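Local coordinates for protein L-ornithine N(5)-monooxygenase (Pseudomonas aeruginosa, PDB 3S5W) that catalyses the FAD- and NADPH-dependent N5-hydroxylation of L-ornithine, the first step in making the hydroxamate siderophore pyoverdin, at residues Gly160-Leu165 and Glu406-Ala411; Val30-Gly35 and Thr180-Val185; Ala332-Thr337 and Leu351-Ala356; Arg206-Ser211 and Tyr366-Leu371. One frame throughout, in Å; residues are numbered along the deposited sequence.

Contact 1: Gly160-Leu165 and Glu406-Ala411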
loop_
_atom_site.group_PDB
_atom_site.type_symbol
_atom_site.label_atom_id
_atom_site.label_comp_id
_atom_site.label_asym_id
_atom_site.label_seq_id
_atom_site.Cartn_x
_atom_site.Cartn_y
_atom_site.Cartn_z
ATOM N N GLY A 160 18.628 24.830 22.423
ATOM C CA GLY A 160 19.030 23.417 22.543
ATOM C C GLY A 160 17.894 22.400 22.398
ATOM O O GLY A 160 18.150 21.194 22.321
ATOM N N GLN A 161 16.647 22.886 22.365
ATOM C CA GLN A 161 15.450 22.025 22.259
ATOM C C GLN A 161 14.771 22.108 20.871
ATOM O O GLN A 161 14.656 23.188 20.290
ATOM C CB GLN A 161 14.422 22.366 23.356
ATOM C CG GLN A 161 14.991 22.692 24.756
ATOM C CD GLN A 161 15.189 21.477 25.649
ATOM O OE1 GLN A 161 15.944 20.550 25.323
ATOM N NE2 GLN A 161 14.522 21.486 26.803
ATOM N N VAL A 162 14.320 20.959 20.358
ATOM C CA VAL A 162 13.548 20.907 19.112
ATOM C C VAL A 162 12.103 21.330 19.393
ATOM O O VAL A 162 11.304 20.530 19.877
ATOM C CB VAL A 162 13.585 19.488 18.474
ATOM C CG1 VAL A 162 12.890 19.488 17.123
ATOM C CG2 VAL A 162 15.019 19.000 18.322
ATOM N N GLU A 163 11.779 22.585 19.099
ATOM C CA GLU A 163 10.461 23.144 19.401
ATOM C C GLU A 163 9.498 23.054 18.227
ATOM O O GLU A 163 8.303 23.252 18.384
ATOM C CB GLU A 163 10.567 24.621 19.822
ATOM C CG GLU A 163 11.486 24.917 21.021
ATOM C CD GLU A 163 10.975 24.373 22.354
ATOM O OE1 GLU A 163 9.832 23.866 22.424
ATOM O OE2 GLU A 163 11.739 24.456 23.341
ATOM N N ALA A 164 10.035 22.814 17.038
ATOM C CA ALA A 164 9.224 22.721 15.831
ATOM C C ALA A 164 10.009 21.990 14.748
ATOM O O ALA A 164 11.205 21.721 14.900
ATOM C CB ALA A 164 8.763 24.113 15.365
ATOM N N LEU A 165 9.327 21.638 13.667
ATOM C CA LEU A 165 9.961 20.919 12.591
ATOM C C LEU A 165 9.804 21.710 11.325
ATOM O O LEU A 165 8.779 22.342 11.114
ATOM C CB LEU A 165 9.345 19.505 12.438
ATOM C CG LEU A 165 9.565 18.508 13.579
ATOM C CD1 LEU A 165 8.604 17.333 13.415
ATOM C CD2 LEU A 165 11.028 18.026 13.660
ATOM N N GLU A 406 14.683 13.391 25.324
ATOM C CA GLU A 406 14.009 14.551 25.956
ATOM C C GLU A 406 14.201 15.926 25.273
ATOM O O GLU A 406 13.366 16.812 25.460
ATOM C CB GLU A 406 14.304 14.627 27.477
ATOM C CG GLU A 406 13.514 13.603 28.319
ATOM C CD GLU A 406 13.439 13.955 29.821
ATOM O OE1 GLU A 406 12.320 14.233 30.320
ATOM O OE2 GLU A 406 14.486 13.959 30.505
ATOM N N ARG A 407 15.263 16.098 24.476
ATOM C CA ARG A 407 15.485 17.353 23.708
ATOM C C ARG A 407 14.405 17.614 22.636
ATOM O O ARG A 407 14.117 18.764 22.277
ATOM C CB ARG A 407 16.856 17.351 23.020
ATOM C CG ARG A 407 18.072 17.537 23.928
ATOM C CD ARG A 407 19.350 17.241 23.147
ATOM N NE ARG A 407 19.439 15.817 22.814
ATOM C CZ ARG A 407 20.188 15.289 21.848
ATOM N NH1 ARG A 407 20.953 16.041 21.070
ATOM N NH2 ARG A 407 20.166 13.982 21.660
ATOM N N CYS A 408 13.828 16.539 22.114
ATOM C CA CYS A 408 12.811 16.640 21.080
ATOM C C CYS A 408 11.445 16.843 21.742
ATOM O O CYS A 408 10.922 15.944 22.396
ATOM C CB CYS A 408 12.850 15.385 20.211
ATOM S SG CYS A 408 12.135 15.530 18.557
ATOM N N LYS A 409 10.900 18.046 21.588
ATOM C CA LYS A 409 9.635 18.447 22.211
ATOM C C LYS A 409 8.433 18.264 21.264
ATOM O O LYS A 409 7.276 18.465 21.660
ATOM C CB LYS A 409 9.703 19.917 22.644
ATOM C CG LYS A 409 10.887 20.273 23.559
ATOM C CD LYS A 409 10.629 19.869 25.008
ATOM C CE LYS A 409 9.662 20.850 25.678
ATOM N NZ LYS A 409 9.301 20.416 27.048
ATOM N N VAL A 410 8.724 17.930 20.010
ATOM C CA VAL A 410 7.691 17.755 18.990
ATOM C C VAL A 410 7.277 16.284 18.955
ATOM O O VAL A 410 8.054 15.407 19.347
ATOM C CB VAL A 410 8.179 18.186 17.592
ATOM C CG1 VAL A 410 8.436 19.680 17.556
ATOM C CG2 VAL A 410 9.422 17.421 17.195
ATOM N N ALA A 411 6.059 16.035 18.481
ATOM C CA ALA A 411 5.533 14.670 18.346
ATOM C C ALA A 411 5.607 14.270 16.874
ATOM O O ALA A 411 5.181 15.035 16.003
ATOM C CB ALA A 411 4.091 14.609 18.869
#

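Contact 2: Val30-Gly35 and Thr180-Val185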
loop_
_atom_site.group_PDB
_atom_site.type_symbol
_atom_site.label_atom_id
_atom_site.label_comp_id
_atom_site.label_asym_id
_atom_site.label_seq_id
_atom_site.Cartn_x
_atom_site.Cartn_y
_atom_site.Cartn_z
ATOM N N VAL A 30 2.845 28.871 11.687
ATOM C CA VAL A 30 3.158 27.619 12.426
ATOM C C VAL A 30 1.972 26.628 12.526
ATOM O O VAL A 30 0.981 26.875 13.218
ATOM C CB VAL A 30 3.824 27.865 13.830
ATOM C CG1 VAL A 30 4.079 26.552 14.549
ATOM C CG2 VAL A 30 5.153 28.583 13.681
ATOM N N HIS A 31 2.096 25.496 11.836
ATOM C CA HIS A 31 1.004 24.508 11.799
ATOM C C HIS A 31 1.031 23.637 13.029
ATOM O O HIS A 31 2.075 23.474 13.665
ATOM C CB HIS A 31 1.071 23.674 10.510
ATOM C CG HIS A 31 1.026 24.510 9.264
ATOM N ND1 HIS A 31 -0.148 25.012 8.749
ATOM C CD2 HIS A 31 2.018 24.971 8.463
ATOM C CE1 HIS A 31 0.118 25.734 7.674
ATOM N NE2 HIS A 31 1.425 25.717 7.472
ATOM N N ASP A 32 -0.131 23.089 13.381
ATOM C CA ASP A 32 -0.220 22.120 14.464
ATOM C C ASP A 32 0.244 20.733 13.997
ATOM O O ASP A 32 0.933 20.029 14.734
ATOM C CB ASP A 32 -1.654 22.065 15.027
ATOM C CG ASP A 32 -2.014 23.320 15.828
ATOM O OD1 ASP A 32 -1.249 23.659 16.755
ATOM O OD2 ASP A 32 -3.058 23.949 15.544
ATOM N N LEU A 33 -0.137 20.367 12.768
ATOM C CA LEU A 33 0.212 19.070 12.194
ATOM C C LEU A 33 0.446 19.197 10.717
ATOM O O LEU A 33 -0.348 19.816 9.994
ATOM C CB LEU A 33 -0.923 18.038 12.424
ATOM C CG LEU A 33 -0.666 16.602 11.914
ATOM C CD1 LEU A 33 0.368 15.843 12.800
ATOM C CD2 LEU A 33 -2.000 15.834 11.787
ATOM N N ILE A 34 1.522 18.588 10.256
ATOM C CA ILE A 34 1.675 18.344 8.838
ATOM C C ILE A 34 1.797 16.832 8.626
ATOM O O ILE A 34 2.468 16.160 9.390
ATOM C CB ILE A 34 2.892 19.101 8.226
ATOM C CG1 ILE A 34 2.718 20.611 8.425
ATOM C CG2 ILE A 34 3.066 18.771 6.711
ATOM C CD1 ILE A 34 3.878 21.439 7.829
ATOM N N GLY A 35 1.134 16.337 7.577
ATOM C CA GLY A 35 1.213 14.935 7.205
ATOM C C GLY A 35 1.923 14.736 5.892
ATOM O O GLY A 35 1.728 15.499 4.951
ATOM N N THR A 180 6.550 25.182 8.710
ATOM C CA THR A 180 6.897 24.914 10.068
ATOM C C THR A 180 5.711 24.265 10.798
ATOM O O THR A 180 4.570 24.659 10.591
ATOM C CB THR A 180 7.344 26.248 10.739
ATOM O OG1 THR A 180 8.543 26.676 10.091
ATOM C CG2 THR A 180 7.648 26.045 12.187
ATOM N N THR A 181 5.999 23.279 11.649
ATOM C CA THR A 181 4.952 22.515 12.347
ATOM C C THR A 181 5.341 22.032 13.744
ATOM O O THR A 181 6.494 21.682 13.977
ATOM C CB THR A 181 4.473 21.288 11.472
ATOM O OG1 THR A 181 3.326 20.681 12.086
ATOM C CG2 THR A 181 5.572 20.238 11.330
ATOM N N ARG A 182 4.371 21.996 14.660
ATOM C CA ARG A 182 4.544 21.412 16.011
ATOM C C ARG A 182 4.576 19.857 16.036
ATOM O O ARG A 182 5.099 19.237 16.974
ATOM C CB ARG A 182 3.432 21.906 16.974
ATOM C CG ARG A 182 3.252 23.446 17.025
ATOM C CD ARG A 182 2.140 23.874 17.973
ATOM N NE ARG A 182 2.179 25.320 18.235
ATOM C CZ ARG A 182 1.501 26.251 17.554
ATOM N NH1 ARG A 182 0.700 25.913 16.541
ATOM N NH2 ARG A 182 1.615 27.533 17.896
ATOM N N ALA A 183 4.013 19.231 15.005
ATOM C CA ALA A 183 3.860 17.771 14.970
ATOM C C ALA A 183 3.800 17.284 13.516
ATOM O O ALA A 183 3.401 18.038 12.610
ATOM C CB ALA A 183 2.591 17.353 15.724
ATOM N N LEU A 184 4.193 16.031 13.318
ATOM C CA LEU A 184 4.303 15.423 12.006
ATOM C C LEU A 184 3.672 14.036 12.010
ATOM O O LEU A 184 3.854 13.274 12.959
ATOM C CB LEU A 184 5.775 15.262 11.627
ATOM C CG LEU A 184 6.158 14.762 10.228
ATOM C CD1 LEU A 184 5.860 15.772 9.106
ATOM C CD2 LEU A 184 7.634 14.404 10.228
ATOM N N VAL A 185 2.968 13.706 10.925
ATOM C CA VAL A 185 2.513 12.311 10.749
ATOM C C VAL A 185 3.031 11.790 9.396
ATOM O O VAL A 185 2.801 12.392 8.367
ATOM C CB VAL A 185 0.982 12.137 11.000
ATOM C CG1 VAL A 185 0.156 12.977 10.030
ATOM C CG2 VAL A 185 0.563 10.646 10.905
#

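Contact 3: Ala332-Thr337 and Leu351-Ala356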
loop_
_atom_site.group_PDB
_atom_site.type_symbol
_atom_site.label_atom_id
_atom_site.label_comp_id
_atom_site.label_asym_id
_atom_site.label_seq_id
_atom_site.Cartn_x
_atom_site.Cartn_y
_atom_site.Cartn_z
ATOM N N ALA A 332 2.508 -19.787 -19.892
ATOM C CA ALA A 332 3.269 -20.779 -19.134
ATOM C C ALA A 332 3.231 -20.461 -17.635
ATOM O O ALA A 332 3.352 -19.295 -17.203
ATOM C CB ALA A 332 4.714 -20.868 -19.652
ATOM N N PHE A 333 3.039 -21.510 -16.844
ATOM C CA PHE A 333 3.044 -21.407 -15.398
ATOM C C PHE A 333 4.388 -21.977 -14.909
ATOM O O PHE A 333 4.537 -23.189 -14.740
ATOM C CB PHE A 333 1.871 -22.196 -14.797
ATOM C CG PHE A 333 1.704 -21.989 -13.327
ATOM C CD1 PHE A 333 1.216 -20.775 -12.837
ATOM C CD2 PHE A 333 2.017 -23.009 -12.434
ATOM C CE1 PHE A 333 1.075 -20.566 -11.453
ATOM C CE2 PHE A 333 1.876 -22.824 -11.053
ATOM C CZ PHE A 333 1.432 -21.566 -10.563
ATOM N N ARG A 334 5.372 -21.112 -14.718
ATOM C CA ARG A 334 6.729 -21.547 -14.330
ATOM C C ARG A 334 6.926 -21.461 -12.834
ATOM O O ARG A 334 7.541 -20.529 -12.341
ATOM C CB ARG A 334 7.789 -20.767 -15.109
ATOM C CG ARG A 334 7.543 -20.862 -16.636
ATOM C CD ARG A 334 8.457 -19.912 -17.374
ATOM N NE ARG A 334 9.463 -20.629 -18.117
ATOM C CZ ARG A 334 9.361 -20.933 -19.400
ATOM N NH1 ARG A 334 8.290 -20.575 -20.087
ATOM N NH2 ARG A 334 10.334 -21.590 -19.993
ATOM N N CYS A 335 6.383 -22.448 -12.115
ATOM C CA CYS A 335 6.529 -22.506 -10.672
ATOM C C CYS A 335 7.908 -23.094 -10.345
ATOM O O CYS A 335 8.572 -23.601 -11.235
ATOM C CB CYS A 335 5.395 -23.290 -10.004
ATOM S SG CYS A 335 4.979 -24.853 -10.841
ATOM N N MET A 336 8.332 -22.932 -9.098
ATOM C CA MET A 336 9.665 -23.357 -8.601
ATOM C C MET A 336 10.804 -22.800 -9.465
ATOM O O MET A 336 11.824 -23.478 -9.663
ATOM C CB MET A 336 9.775 -24.899 -8.491
ATOM C CG MET A 336 8.829 -25.497 -7.426
ATOM S SD MET A 336 9.031 -27.296 -7.420
ATOM C CE MET A 336 8.630 -27.779 -9.107
ATOM N N THR A 337 10.626 -21.574 -9.972
ATOM C CA THR A 337 11.559 -21.021 -10.941
ATOM C C THR A 337 12.120 -19.707 -10.405
ATOM O O THR A 337 11.369 -18.850 -9.882
ATOM C CB THR A 337 10.906 -20.816 -12.328
ATOM O OG1 THR A 337 10.491 -22.073 -12.864
ATOM C CG2 THR A 337 11.867 -20.186 -13.319
ATOM N N LEU A 351 16.190 -13.804 -19.694
ATOM C CA LEU A 351 16.170 -14.268 -18.314
ATOM C C LEU A 351 16.726 -15.676 -18.291
ATOM O O LEU A 351 16.289 -16.511 -19.077
ATOM C CB LEU A 351 14.730 -14.325 -17.763
ATOM C CG LEU A 351 13.914 -13.032 -17.655
ATOM C CD1 LEU A 351 12.600 -13.314 -16.891
ATOM C CD2 LEU A 351 14.700 -11.909 -16.974
ATOM N N ALA A 352 17.681 -15.912 -17.392
ATOM C CA ALA A 352 18.196 -17.249 -17.134
ATOM C C ALA A 352 17.391 -17.789 -15.955
ATOM O O ALA A 352 17.431 -17.240 -14.850
ATOM C CB ALA A 352 19.713 -17.217 -16.841
ATOM N N LEU A 353 16.639 -18.851 -16.230
ATOM C CA LEU A 353 15.629 -19.375 -15.313
ATOM C C LEU A 353 16.010 -20.759 -14.747
ATOM O O LEU A 353 16.190 -21.736 -15.507
ATOM C CB LEU A 353 14.284 -19.443 -16.013
ATOM C CG LEU A 353 13.722 -18.124 -16.580
ATOM C CD1 LEU A 353 12.445 -18.463 -17.346
ATOM C CD2 LEU A 353 13.459 -17.086 -15.517
ATOM N N ARG A 354 16.151 -20.820 -13.431
ATOM C CA ARG A 354 16.528 -22.071 -12.769
ATOM C C ARG A 354 15.262 -22.747 -12.263
ATOM O O ARG A 354 14.564 -22.195 -11.416
ATOM C CB ARG A 354 17.484 -21.799 -11.598
ATOM C CG ARG A 354 17.943 -23.061 -10.834
ATOM C CD ARG A 354 18.989 -23.863 -11.594
ATOM N NE ARG A 354 20.229 -23.112 -11.758
ATOM C CZ ARG A 354 21.264 -23.508 -12.502
ATOM N NH1 ARG A 354 21.212 -24.649 -13.181
ATOM N NH2 ARG A 354 22.339 -22.739 -12.589
ATOM N N ASP A 355 14.977 -23.931 -12.779
ATOM C CA ASP A 355 13.844 -24.731 -12.319
ATOM C C ASP A 355 14.337 -25.627 -11.170
ATOM O O ASP A 355 15.101 -26.577 -11.423
ATOM C CB ASP A 355 13.331 -25.541 -13.522
ATOM C CG ASP A 355 12.100 -26.411 -13.206
ATOM O OD1 ASP A 355 11.873 -26.818 -12.044
ATOM O OD2 ASP A 355 11.364 -26.721 -14.163
ATOM N N ALA A 356 13.965 -25.324 -9.914
ATOM C CA ALA A 356 14.393 -26.159 -8.750
ATOM C C ALA A 356 13.891 -27.616 -8.788
ATOM O O ALA A 356 14.513 -28.503 -8.210
ATOM C CB ALA A 356 14.037 -25.497 -7.402
#

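Contact 4: Arg206-Ser211 and Tyr366-Leu371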
loop_
_atom_site.group_PDB
_atom_site.type_symbol
_atom_site.label_atom_id
_atom_site.label_comp_id
_atom_site.label_asym_id
_atom_site.label_seq_id
_atom_site.Cartn_x
_atom_site.Cartn_y
_atom_site.Cartn_z
ATOM N N ARG A 206 11.434 -1.700 -20.483
ATOM C CA ARG A 206 10.911 -3.078 -20.644
ATOM C C ARG A 206 10.715 -3.850 -19.319
ATOM O O ARG A 206 10.087 -4.907 -19.300
ATOM C CB ARG A 206 11.832 -3.873 -21.584
ATOM C CG ARG A 206 11.829 -3.261 -22.996
ATOM C CD ARG A 206 12.857 -3.885 -23.895
ATOM N NE ARG A 206 14.229 -3.676 -23.418
ATOM C CZ ARG A 206 15.303 -4.097 -24.083
ATOM N NH1 ARG A 206 15.144 -4.712 -25.255
ATOM N NH2 ARG A 206 16.522 -3.910 -23.589
ATOM N N VAL A 207 11.304 -3.342 -18.242
ATOM C CA VAL A 207 11.198 -3.944 -16.916
ATOM C C VAL A 207 10.537 -2.942 -15.996
ATOM O O VAL A 207 10.992 -1.803 -15.882
ATOM C CB VAL A 207 12.602 -4.344 -16.353
ATOM C CG1 VAL A 207 12.479 -4.994 -14.960
ATOM C CG2 VAL A 207 13.288 -5.316 -17.312
ATOM N N PHE A 208 9.444 -3.330 -15.370
ATOM C CA PHE A 208 8.726 -2.401 -14.503
ATOM C C PHE A 208 7.995 -3.111 -13.408
ATOM O O PHE A 208 7.582 -4.253 -13.593
ATOM C CB PHE A 208 7.741 -1.511 -15.307
ATOM C CG PHE A 208 6.781 -2.267 -16.187
ATOM C CD1 PHE A 208 7.135 -2.646 -17.485
ATOM C CD2 PHE A 208 5.505 -2.561 -15.741
ATOM C CE1 PHE A 208 6.229 -3.312 -18.310
ATOM C CE2 PHE A 208 4.592 -3.230 -16.564
ATOM C CZ PHE A 208 4.946 -3.595 -17.843
ATOM N N HIS A 209 7.853 -2.436 -12.280
ATOM C CA HIS A 209 7.146 -2.984 -11.122
ATOM C C HIS A 209 5.633 -2.868 -11.363
ATOM O O HIS A 209 5.162 -1.941 -12.067
ATOM C CB HIS A 209 7.585 -2.266 -9.825
ATOM C CG HIS A 209 6.936 -2.785 -8.578
ATOM N ND1 HIS A 209 7.475 -3.803 -7.807
ATOM C CD2 HIS A 209 5.809 -2.401 -7.946
ATOM C CE1 HIS A 209 6.698 -4.021 -6.757
ATOM N NE2 HIS A 209 5.693 -3.168 -6.811
ATOM N N HIS A 210 4.893 -3.834 -10.816
ATOM C CA HIS A 210 3.448 -3.895 -11.011
ATOM C C HIS A 210 2.766 -2.568 -10.620
ATOM O O HIS A 210 1.725 -2.237 -11.189
ATOM C CB HIS A 210 2.843 -5.054 -10.210
ATOM C CG HIS A 210 1.349 -5.118 -10.284
ATOM N ND1 HIS A 210 0.538 -4.675 -9.259
ATOM C CD2 HIS A 210 0.521 -5.573 -11.254
ATOM C CE1 HIS A 210 -0.731 -4.861 -9.595
ATOM N NE2 HIS A 210 -0.767 -5.394 -10.802
ATOM N N SER A 211 3.327 -1.842 -9.647
ATOM C CA SER A 211 2.794 -0.532 -9.228
ATOM C C SER A 211 2.696 0.473 -10.398
ATOM O O SER A 211 1.950 1.437 -10.299
ATOM C CB SER A 211 3.631 0.074 -8.080
ATOM O OG SER A 211 4.978 0.287 -8.544
ATOM N N TYR A 366 12.112 -12.077 -23.289
ATOM C CA TYR A 366 10.800 -11.441 -23.141
ATOM C C TYR A 366 10.835 -10.025 -23.685
ATOM O O TYR A 366 11.867 -9.355 -23.618
ATOM C CB TYR A 366 10.395 -11.423 -21.660
ATOM C CG TYR A 366 10.231 -12.833 -21.116
ATOM C CD1 TYR A 366 9.031 -13.548 -21.294
ATOM C CD2 TYR A 366 11.272 -13.458 -20.460
ATOM C CE1 TYR A 366 8.895 -14.856 -20.809
ATOM C CE2 TYR A 366 11.148 -14.753 -19.980
ATOM C CZ TYR A 366 9.974 -15.452 -20.157
ATOM O OH TYR A 366 9.894 -16.751 -19.664
ATOM N N ASP A 367 9.682 -9.575 -24.164
ATOM C CA ASP A 367 9.486 -8.229 -24.646
ATOM C C ASP A 367 9.341 -7.268 -23.468
ATOM O O ASP A 367 9.700 -6.095 -23.568
ATOM C CB ASP A 367 8.250 -8.172 -25.550
ATOM C CG ASP A 367 8.453 -8.921 -26.861
ATOM O OD1 ASP A 367 7.835 -9.990 -27.079
ATOM O OD2 ASP A 367 9.253 -8.448 -27.679
ATOM N N ALA A 368 8.822 -7.786 -22.348
ATOM C CA ALA A 368 8.636 -7.026 -21.122
ATOM C C ALA A 368 8.687 -7.955 -19.902
ATOM O O ALA A 368 8.422 -9.176 -20.007
ATOM C CB ALA A 368 7.301 -6.234 -21.164
ATOM N N VAL A 369 9.089 -7.402 -18.772
ATOM C CA VAL A 369 9.109 -8.131 -17.515
ATOM C C VAL A 369 8.385 -7.278 -16.451
ATOM O O VAL A 369 8.793 -6.148 -16.140
ATOM C CB VAL A 369 10.538 -8.507 -17.036
ATOM C CG1 VAL A 369 10.499 -9.246 -15.697
ATOM C CG2 VAL A 369 11.315 -9.289 -18.121
ATOM N N ILE A 370 7.318 -7.835 -15.893
ATOM C CA ILE A 370 6.578 -7.182 -14.832
ATOM C C ILE A 370 7.022 -7.792 -13.499
ATOM O O ILE A 370 6.945 -9.012 -13.290
ATOM C CB ILE A 370 5.035 -7.345 -15.032
ATOM C CG1 ILE A 370 4.637 -6.892 -16.458
ATOM C CG2 ILE A 370 4.231 -6.688 -13.875
ATOM C CD1 ILE A 370 3.128 -7.135 -16.803
ATOM N N LEU A 371 7.476 -6.934 -12.605
ATOM C CA LEU A 371 7.867 -7.327 -11.254
ATOM C C LEU A 371 6.666 -7.167 -10.317
ATOM O O LEU A 371 6.358 -6.081 -9.879
ATOM C CB LEU A 371 9.058 -6.479 -10.779
ATOM C CG LEU A 371 10.253 -6.482 -11.740
ATOM C CD1 LEU A 371 11.394 -5.551 -11.191
ATOM C CD2 LEU A 371 10.756 -7.878 -11.920
#

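Contact 1: Gly160-Leu165 and Glu406-Ala411
With chi1 of Val410 at -66°, CG1 lies anti to the carbonyl carbon and CG2 between that carbon and the backbone N, and the two methyls reach different parts of Gly160-Leu165. CG2 lies 3.8 Å from Leu165 CG with both CD atoms nearly as near, so one methyl rests against the fork of the leucine. CG1 instead presses on main chain, 3.6 Å from Ala164 N. A second torsion completes the apolar cluster: Val162 holds CG1 anti to its own N (chi1 -175°), which brings that atom within 4.0 Å of Val410 CG2, the valines crossing at about a right angle.

Both backbone bonds use Val162: its N donates to Arg407 O at 2.9 Å, and its O accepts from Lys409 N at 3.0 Å. The two bonds make a single bridge, Val162 with Cys408, between chain parts running 21° apart in direction. Polar side chains flank the apolar cluster. Gln161 OE1 sits over the aliphatic start of Arg407, at 3.9 Å from CG, while the guanidinium turns away to salt bridges with Asp405 and Glu389. Glu163 and Lys409 run abreast, yet OE1 of Glu163 and NZ of Lys409 stay 5.8 Å apart, too far for a salt bridge, though the opposite charges may still attract weakly.

Pairing of this kind fastens the loop that leads into strand 411-414 to strand 161-171 of the antiparallel meander, a part of the FAD-binding domain as in other two-dinucleotide-domain flavoproteins.

Contact 2: Val30-Gly35 and Thr180-Val185
Ile34 and Thr181 meet in the tight part of this contact: Ile34 CG1 reaches 3.6 Å from Thr181 CB. Thr181 has OG1 anti to its N (chi1 -172°), which lets the hydroxyl donate to Ala183 O at 2.7 Å. That carbonyl also accepts Ile34 N at 3.1 Å, so two donors grip one buried oxygen. Ile34 O in turn accepts Val185 N at 2.9 Å, and Val185 CG1 comes within 3.6 Å of Gly35 CA, where the lack of a side chain makes room. Strands 33-35 and 183-185 run parallel with a 23° twist, their axes 4.7 Å apart at the closest.

The other end is more open and polar. Here Asp32 and Arg182 interrupt their strands, and their side chains extend in the same direction next to each other. Asp32 OD1 and Arg182 NH1 form a salt bridge at 3.0 Å, though as a hydrogen bond it is weak, bent to 124°. Val30 CG1 lies 3.9 Å above the guanidinium plane, over its centre, shielding one face of the guanidinium of this exposed residue. The second carboxylate oxygen of Asp32 accepts Glu60 N, which fixes its rotation.

Strand 61-65 pairs in parallel with the other edge of Val30-Gly35 in a mixed sheet, helix 432-447 packs through Leu443 on Leu33 and Ala183, and strand 161-171 supplies Val167 against Ile34 and Thr181.

Contact 3: Ala332-Thr337 and Leu351-Ala356
Met336 O accepts Ala356 N at 2.8 Å with the C=O...N angle at 172°, and next to this bond Thr337 faces Asp355 as an antiparallel non-hydrogen-bonded pair, CA to CA 4.6 Å. Met336, with a positive phi (53°), turns the chain at this point. Thr337 OG1 steadies that corner by donating to Cys335 O at 2.9 Å, from well above the carbonyl plane (57° out) and not along a lone pair.

The same threonine sends its methyl the other way: CG2 lies anti to N and packs at 3.7 Å on Leu353 CB. Leu353 reaches further with CD1, which stands 3.8 Å from Arg334 NE, the two chains nearly perpendicular. Arg334 is salt-bridged to Asp256, and Leu353 CD1 comes to its guanidinium obliquely. Beside the backbone bond, Met336 CB and Ala356 CB are 4.4 Å apart, a loose touch.

This is the open end of a beta-hairpin, strands 337-345 and 348-355, where the chain leaves the parallel sheet of the NADPH-binding domain at strand 332-334 and enters its three-stranded antiparallel sheet; the side chain of Thr337 is about 6 Å from that of Arg260, which binds NADP(+).

Contact 4: Arg206-Ser211 and Tyr366-Leu371
Phe208 and Ile370 extend from the sheet in company, with Phe208 CZ 3.6 Å from Ile370 CG1. The phenyl ring gets there because its CG stands between the backbone N and the carbonyl carbon (chi1 53°), which swings it back along the neighbouring strand. Val369 O sits 4.1 Å above one face, toward the rim, and His216 stacks on the ring from the adjoining helix 213-217.

On the opposite face of the sheet Val207 and Leu371 approach at a slant, Val207 CG1 to Leu371 CD1 4.0 Å. His209, also on that face, turns its imidazole so that Leu371 O lies 3.2 Å above the ring plane, off centre. Its ND1 is close to this oxygen, but the angle is too poor for a hydrogen bond. The carbonyl instead takes His210 N at 2.8 Å, the donor 43° out of the carbonyl plane.

Four main-chain bonds tie the strands in parallel register, their axes 21° apart; the chain of the first strand enters a 3-10 turn after His209. Strand 207-209 is an outermost strand of the five-stranded parallel sheet, and strand 368-371 stands next to strand 228-233, which leads into a glycine-rich turn consistent with a Rossmann-type fold in the NADPH-binding domain, where Gly235, Gly236 and Ser238 bind NADP(+). The side chain of His210 touches Ser238 there.

At the other end Arg206 lays its alkyl part against Asp367 O, CG at 3.6 Å, while its guanidinium is salt-bridged to Asp204 and hydrogen-bonded to Thr345 O.

How the contacts relate
From the N terminus, Val30-Gly35 opens contact 2 and Gly160-Leu165 opens contact 1 before Thr180-Val185 closes contact 2, so the two loops cross. Arg206-Ser211 then opens contact 4. Contact 3 opens and closes within it, Tyr366-Leu371 closes contact 4, and Glu406-Ala411 finally closes contact 1, enclosing contacts 3 and 4. Contacts 1 and 2 share the mixed sheet at the FAD end, joined by probable bonds from Leu165 N to Thr181 O and from Leu184 N to Ala411 O. Contacts 3 and 4 meet at Tyr366, packed on Leu351 and Leu353, at the NADPH end. Centres of contacts 1 and 3 are about 53 Å apart.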